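PDB 4EIV: deoxyribose-phosphate aldolase from Toxoplasma gondii, which belongs to the deoxyribose-phosphate aldolase family and folds as an eight-stranded parallel beta/alpha (TIM) barrel. Local coordinates for residues Arg68-Glu73 with Pro79-Ile84; Ala46-Ala51 with Val58-Arg63. All blocks are in the same frame, centred on the assembly; numbering follows the deposited sequence.

Interactions 1 and 2 follow one another along the chain and lie side by side in the same sector of the barrel, their centres about 10 Å apart. Interaction 2 seats helix 41-52 on strand 59-62 of the barrel wall, and interaction 1 fastens the next helix, 67-74, to the 3-10 turn that leads into strand 85-90. C48 is where they meet: its SG lies 3.9 Å from I70 CD1, while its CB lies 3.9 Å from V81 CG1, and so both halves of interaction 1 pack on it. A little further along, I84 CG2 rests 3.8 Å from A51 O. I70 of interaction 1 also touches V60 of interaction 2, its CD1 3.9 Å from V60 CG1.

Interaction 1. Residues Arg68-Glu73 with Pro79-Ile84; sequences RFIRQE and PEVAGI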
loop_
_atom_site.group_PDB
_atom_site.type_symbol
_atom_site.label_atom_id
_atom_site.label_comp_id
_atom_site.label_asym_id
_atom_site.label_seq_id
_atom_site.Cartn_x
_atom_site.Cartn_y
_atom_site.Cartn_z
ATOM N N ARG A 68 -16.254 26.455 2.341
ATOM C CA ARG A 68 -16.400 27.313 1.166
ATOM C C ARG A 68 -15.140 28.121 0.900
ATOM O O ARG A 68 -14.766 28.311 -0.264
ATOM C CB ARG A 68 -17.608 28.245 1.302
ATOM C CG ARG A 68 -17.806 29.175 0.105
ATOM C CD ARG A 68 -19.136 29.878 0.184
ATOM N NE ARG A 68 -20.210 28.900 0.116
ATOM C CZ ARG A 68 -20.796 28.482 -1.007
ATOM N NH1 ARG A 68 -20.432 28.969 -2.184
ATOM N NH2 ARG A 68 -21.761 27.564 -0.945
ATOM N N PHE A 69 -14.498 28.607 1.959
ATOM C CA PHE A 69 -13.247 29.342 1.810
ATOM C C PHE A 69 -12.230 28.534 1.021
ATOM O O PHE A 69 -11.665 29.022 0.041
ATOM C CB PHE A 69 -12.643 29.735 3.158
ATOM C CG PHE A 69 -11.238 30.259 3.048
ATOM C CD1 PHE A 69 -10.983 31.488 2.444
ATOM C CD2 PHE A 69 -10.164 29.511 3.513
ATOM C CE1 PHE A 69 -9.686 31.961 2.335
ATOM C CE2 PHE A 69 -8.874 29.980 3.410
ATOM C CZ PHE A 69 -8.630 31.202 2.821
ATOM N N ILE A 70 -12.022 27.292 1.427
ATOM C CA ILE A 70 -11.059 26.437 0.739
ATOM C C ILE A 70 -11.466 26.131 -0.714
ATOM O O ILE A 70 -10.654 26.270 -1.649
ATOM C CB ILE A 70 -10.865 25.102 1.495
ATOM C CG1 ILE A 70 -10.199 25.355 2.847
ATOM C CG2 ILE A 70 -10.025 24.145 0.629
ATOM C CD1 ILE A 70 -10.259 24.149 3.793
ATOM N N ARG A 71 -12.730 25.749 -0.899
ATOM C CA ARG A 71 -13.242 25.301 -2.189
ATOM C C ARG A 71 -13.554 26.363 -3.241
ATOM O O ARG A 71 -13.520 26.073 -4.442
ATOM C CB ARG A 71 -14.467 24.411 -1.983
ATOM C CG ARG A 71 -14.101 23.017 -1.496
ATOM C CD ARG A 71 -13.486 22.232 -2.652
ATOM N NE ARG A 71 -13.075 20.874 -2.316
ATOM C CZ ARG A 71 -11.817 20.432 -2.191
ATOM N NH1 ARG A 71 -10.754 21.220 -2.373
ATOM N NH2 ARG A 71 -11.624 19.157 -1.901
ATOM N N GLN A 72 -13.950 27.559 -2.819
ATOM C CA GLN A 72 -14.311 28.614 -3.774
ATOM C C GLN A 72 -13.337 29.765 -3.876
ATOM O O GLN A 72 -13.249 30.403 -4.924
ATOM C CB GLN A 72 -15.663 29.228 -3.422
ATOM C CG GLN A 72 -16.869 28.512 -3.966
ATOM C CD GLN A 72 -18.084 29.417 -3.959
ATOM O OE1 GLN A 72 -18.191 30.329 -3.129
ATOM N NE2 GLN A 72 -19.010 29.178 -4.882
ATOM N N GLU A 73 -12.645 30.065 -2.766
ATOM C CA GLU A 73 -11.745 31.234 -2.666
ATOM C C GLU A 73 -10.243 30.939 -2.635
ATOM O O GLU A 73 -9.516 31.419 -3.500
ATOM C CB GLU A 73 -12.114 32.090 -1.445
ATOM C CG GLU A 73 -11.284 33.371 -1.331
ATOM C CD GLU A 73 -11.746 34.299 -0.218
ATOM O OE1 GLU A 73 -12.879 34.132 0.284
ATOM O OE2 GLU A 73 -10.972 35.210 0.148
ATOM N N PRO A 79 -4.174 26.946 -6.409
ATOM C CA PRO A 79 -4.956 25.955 -7.175
ATOM C C PRO A 79 -4.746 24.488 -6.770
ATOM O O PRO A 79 -5.631 23.651 -6.988
ATOM C CB PRO A 79 -4.511 26.196 -8.629
ATOM C CG PRO A 79 -3.260 26.934 -8.534
ATOM C CD PRO A 79 -3.290 27.734 -7.285
ATOM N N GLU A 80 -3.590 24.193 -6.186
ATOM C CA GLU A 80 -3.268 22.846 -5.748
ATOM C C GLU A 80 -4.219 22.332 -4.678
ATOM O O GLU A 80 -4.346 21.118 -4.495
ATOM C CB GLU A 80 -1.820 22.749 -5.228
ATOM C CG GLU A 80 -1.482 23.520 -3.943
ATOM C CD GLU A 80 -1.132 24.995 -4.145
ATOM O OE1 GLU A 80 -1.379 25.559 -5.247
ATOM O OE2 GLU A 80 -0.603 25.593 -3.169
ATOM N N VAL A 81 -4.894 23.242 -3.968
ATOM C CA VAL A 81 -5.803 22.819 -2.901
ATOM C C VAL A 81 -7.013 22.023 -3.419
ATOM O O VAL A 81 -7.653 21.297 -2.657
ATOM C CB VAL A 81 -6.239 23.967 -1.956
ATOM C CG1 VAL A 81 -5.011 24.657 -1.352
ATOM C CG2 VAL A 81 -7.183 24.952 -2.626
ATOM N N ALA A 82 -7.309 22.139 -4.711
ATOM C CA ALA A 82 -8.379 21.347 -5.319
ATOM C C ALA A 82 -8.054 19.849 -5.215
ATOM O O ALA A 82 -8.952 19.009 -5.226
ATOM C CB ALA A 82 -8.565 21.743 -6.778
ATOM N N GLY A 83 -6.766 19.539 -5.080
ATOM C CA GLY A 83 -6.273 18.161 -5.029
ATOM C C GLY A 83 -6.205 17.469 -3.684
ATOM O O GLY A 83 -5.651 16.374 -3.590
ATOM N N ILE A 84 -6.692 18.121 -2.635
ATOM C CA ILE A 84 -6.833 17.469 -1.331
ATOM C C ILE A 84 -8.316 17.474 -1.001
ATOM O O ILE A 84 -9.070 18.304 -1.510
ATOM C CB ILE A 84 -6.041 18.142 -0.192
ATOM C CG1 ILE A 84 -6.491 19.592 0.048
ATOM C CG2 ILE A 84 -4.541 18.053 -0.471
ATOM C CD1 ILE A 84 -5.835 20.251 1.276
#
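R71 NH2 donates a short, nearly straight hydrogen bond of 2.7 Å to I84 O (174° at the hydrogen), arriving in the plane of that carbonyl. The neighbouring nitrogen, NH1, bonds V81 O at 3.1 Å; this bond is more bent, at 143°, and the donor stands above the carbonyl plane. Both acceptors lie close to the guanidinium plane, so one flat edge spans two carbonyls three residues apart and fixes the rotation of the group. A bend at chi2 (-73°) turns the side chain off its helix toward the turn, and the extended chi3 then carries the guanidinium to it. Arginine suits this place because its length and its two N-H-bearing terminal nitrogens let it reach two carbonyls at the end of the 3-10 segment at once; NH2 also makes a salt bridge with D115, which probably strengthens its hold.

Beside this polar grip the contact is van der Waals packing: V81 points at the helix, and its CG2 lies 3.8 Å from the backbone O of I70 and 4.4 Å from I70 CG2, two compact branched side chains suited to a buried seam. I70 continues to V44 of helix 41-52 and V62 of strand 59-62, and with R71 it touches V86 of strand 85-90.

Interaction 2. Residues Ala46-Ala51 with Val58-Arg63; sequences AVCKIA and VGVSVR
V60 meets helix 41-52 with both of its methyl groups. CG1 lies 4.1 Å from C48 SG, and CG2 lies 4.2 Å from V47 CG1, so the forked side chain spreads over two successive helix residues. Its first torsion (59°) explains the reach: CG2 stands anti to the backbone N while CG1 sits between N and the carbonyl carbon, presenting one branch to each partner. V47 answers with CG1, also anti to its backbone N (chi1 167°). C48 offers a slim, polarisable sulfur that packs well among apolar groups. One turn on from V47, A51 also points at the strand; its small methyl probably lets the helix come close to the sheet.

Helix and strand here are the second and third elements of the beta-alpha-beta unit formed by strand 30-34, helix 41-52 and strand 59-62, the right-handed crossover repeated around a TIM barrel. V60 faces outward to the helix layer, whereas the next residue, S61, faces the barrel interior, where its OG is hydrogen-bonded to E118.

Further out, V32 of the adjoining strand 30-34 touches V47, A51 and V60, bringing the three side chains onto a shared apolar surface. Backbone hydrogen bonds of G59 with V32 and of V60 with K85 lock strand 59-62 between its neighbours. L74 of helix 67-74 packs on C48, and F273 of helix 273-284 covers V47.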
loop_
_atom_site.group_PDB
_atom_site.type_symbol
_atom_site.label_atom_id
_atom_site.label_comp_id
_atom_site.label_asym_id
_atom_site.label_seq_id
_atom_site.Cartn_x
_atom_site.Cartn_y
_atom_site.Cartn_z
ATOM N N ALA A 46 -2.466 28.482 5.290
ATOM C CA ALA A 46 -1.099 28.010 5.556
ATOM C C ALA A 46 -1.041 26.484 5.656
ATOM O O ALA A 46 -0.167 25.833 5.092
ATOM C CB ALA A 46 -0.540 28.657 6.828
ATOM N N VAL A 47 -2.003 25.917 6.361
ATOM C CA VAL A 47 -2.073 24.471 6.520
ATOM C C VAL A 47 -2.344 23.804 5.172
ATOM O O VAL A 47 -1.699 22.813 4.814
ATOM C CB VAL A 47 -3.170 24.106 7.540
ATOM C CG1 VAL A 47 -3.482 22.639 7.491
ATOM C CG2 VAL A 47 -2.748 24.549 8.937
ATOM N N CYS A 48 -3.303 24.347 4.429
ATOM C CA CYS A 48 -3.682 23.790 3.133
ATOM C C CYS A 48 -2.559 23.779 2.109
ATOM O O CYS A 48 -2.455 22.847 1.320
ATOM C CB CYS A 48 -4.891 24.521 2.545
ATOM S SG CYS A 48 -6.431 24.118 3.372
ATOM N N LYS A 49 -1.726 24.811 2.125
ATOM C CA LYS A 49 -0.615 24.894 1.187
ATOM C C LYS A 49 0.388 23.766 1.389
ATOM O O LYS A 49 0.854 23.171 0.415
ATOM C CB LYS A 49 0.043 26.264 1.285
ATOM C CG LYS A 49 -0.821 27.342 0.650
ATOM C CD LYS A 49 -0.357 28.746 0.972
ATOM C CE LYS A 49 -1.344 29.777 0.446
ATOM N NZ LYS A 49 -0.998 31.168 0.858
ATOM N N ILE A 50 0.707 23.455 2.645
ATOM C CA ILE A 50 1.640 22.352 2.946
ATOM C C ILE A 50 0.938 20.995 2.698
ATOM O O ILE A 50 1.543 20.067 2.180
ATOM C CB ILE A 50 2.235 22.439 4.360
ATOM C CG1 ILE A 50 2.949 23.782 4.546
ATOM C CG2 ILE A 50 3.167 21.248 4.625
ATOM C CD1 ILE A 50 4.049 24.068 3.541
ATOM N N ALA A 51 -0.349 20.907 3.023
ATOM C CA ALA A 51 -1.126 19.696 2.747
ATOM C C ALA A 51 -1.156 19.346 1.252
ATOM O O ALA A 51 -0.961 18.194 0.869
ATOM C CB ALA A 51 -2.576 19.866 3.261
ATOM N N VAL A 58 -3.944 13.285 2.056
ATOM C CA VAL A 58 -5.332 12.952 1.728
ATOM C C VAL A 58 -6.265 14.171 1.829
ATOM O O VAL A 58 -7.076 14.413 0.955
ATOM C CB VAL A 58 -5.888 11.826 2.650
ATOM C CG1 VAL A 58 -7.304 11.469 2.251
ATOM C CG2 VAL A 58 -4.978 10.579 2.595
ATOM N N GLY A 59 -6.174 14.904 2.923
ATOM C CA GLY A 59 -7.083 16.004 3.149
ATOM C C GLY A 59 -6.807 16.840 4.367
ATOM O O GLY A 59 -5.781 16.689 5.054
ATOM N N VAL A 60 -7.717 17.794 4.571
ATOM C CA VAL A 60 -7.682 18.720 5.685
ATOM C C VAL A 60 -9.025 18.637 6.394
ATOM O O VAL A 60 -10.067 18.510 5.739
ATOM C CB VAL A 60 -7.384 20.180 5.215
ATOM C CG1 VAL A 60 -8.441 20.684 4.221
ATOM C CG2 VAL A 60 -7.220 21.121 6.406
ATOM N N SER A 61 -8.977 18.676 7.723
ATOM C CA SER A 61 -10.152 18.703 8.568
ATOM C C SER A 61 -10.385 20.113 9.075
ATOM O O SER A 61 -9.528 20.681 9.743
ATOM C CB SER A 61 -10.017 17.769 9.776
ATOM O OG SER A 61 -9.885 16.409 9.386
ATOM N N VAL A 62 -11.547 20.664 8.764
ATOM C CA VAL A 62 -11.923 21.992 9.249
ATOM C C VAL A 62 -13.354 21.991 9.742
ATOM O O VAL A 62 -14.124 21.091 9.434
ATOM C CB VAL A 62 -11.813 23.077 8.123
ATOM C CG1 VAL A 62 -10.353 23.307 7.724
ATOM C CG2 VAL A 62 -12.662 22.683 6.935
ATOM N N ARG A 63 -13.726 23.036 10.478
ATOM C CA ARG A 63 -15.133 23.230 10.830
ATOM C C ARG A 63 -15.879 23.645 9.547
ATOM O O ARG A 63 -15.263 24.154 8.589
ATOM C CB ARG A 63 -15.324 24.328 11.878
ATOM C CG ARG A 63 -14.561 24.158 13.146
ATOM C CD ARG A 63 -14.905 22.890 13.944
ATOM N NE ARG A 63 -14.252 23.113 15.215
ATOM C CZ ARG A 63 -14.782 23.802 16.237
ATOM N NH1 ARG A 63 -16.064 24.145 16.234
ATOM N NH2 ARG A 63 -14.037 24.088 17.288
#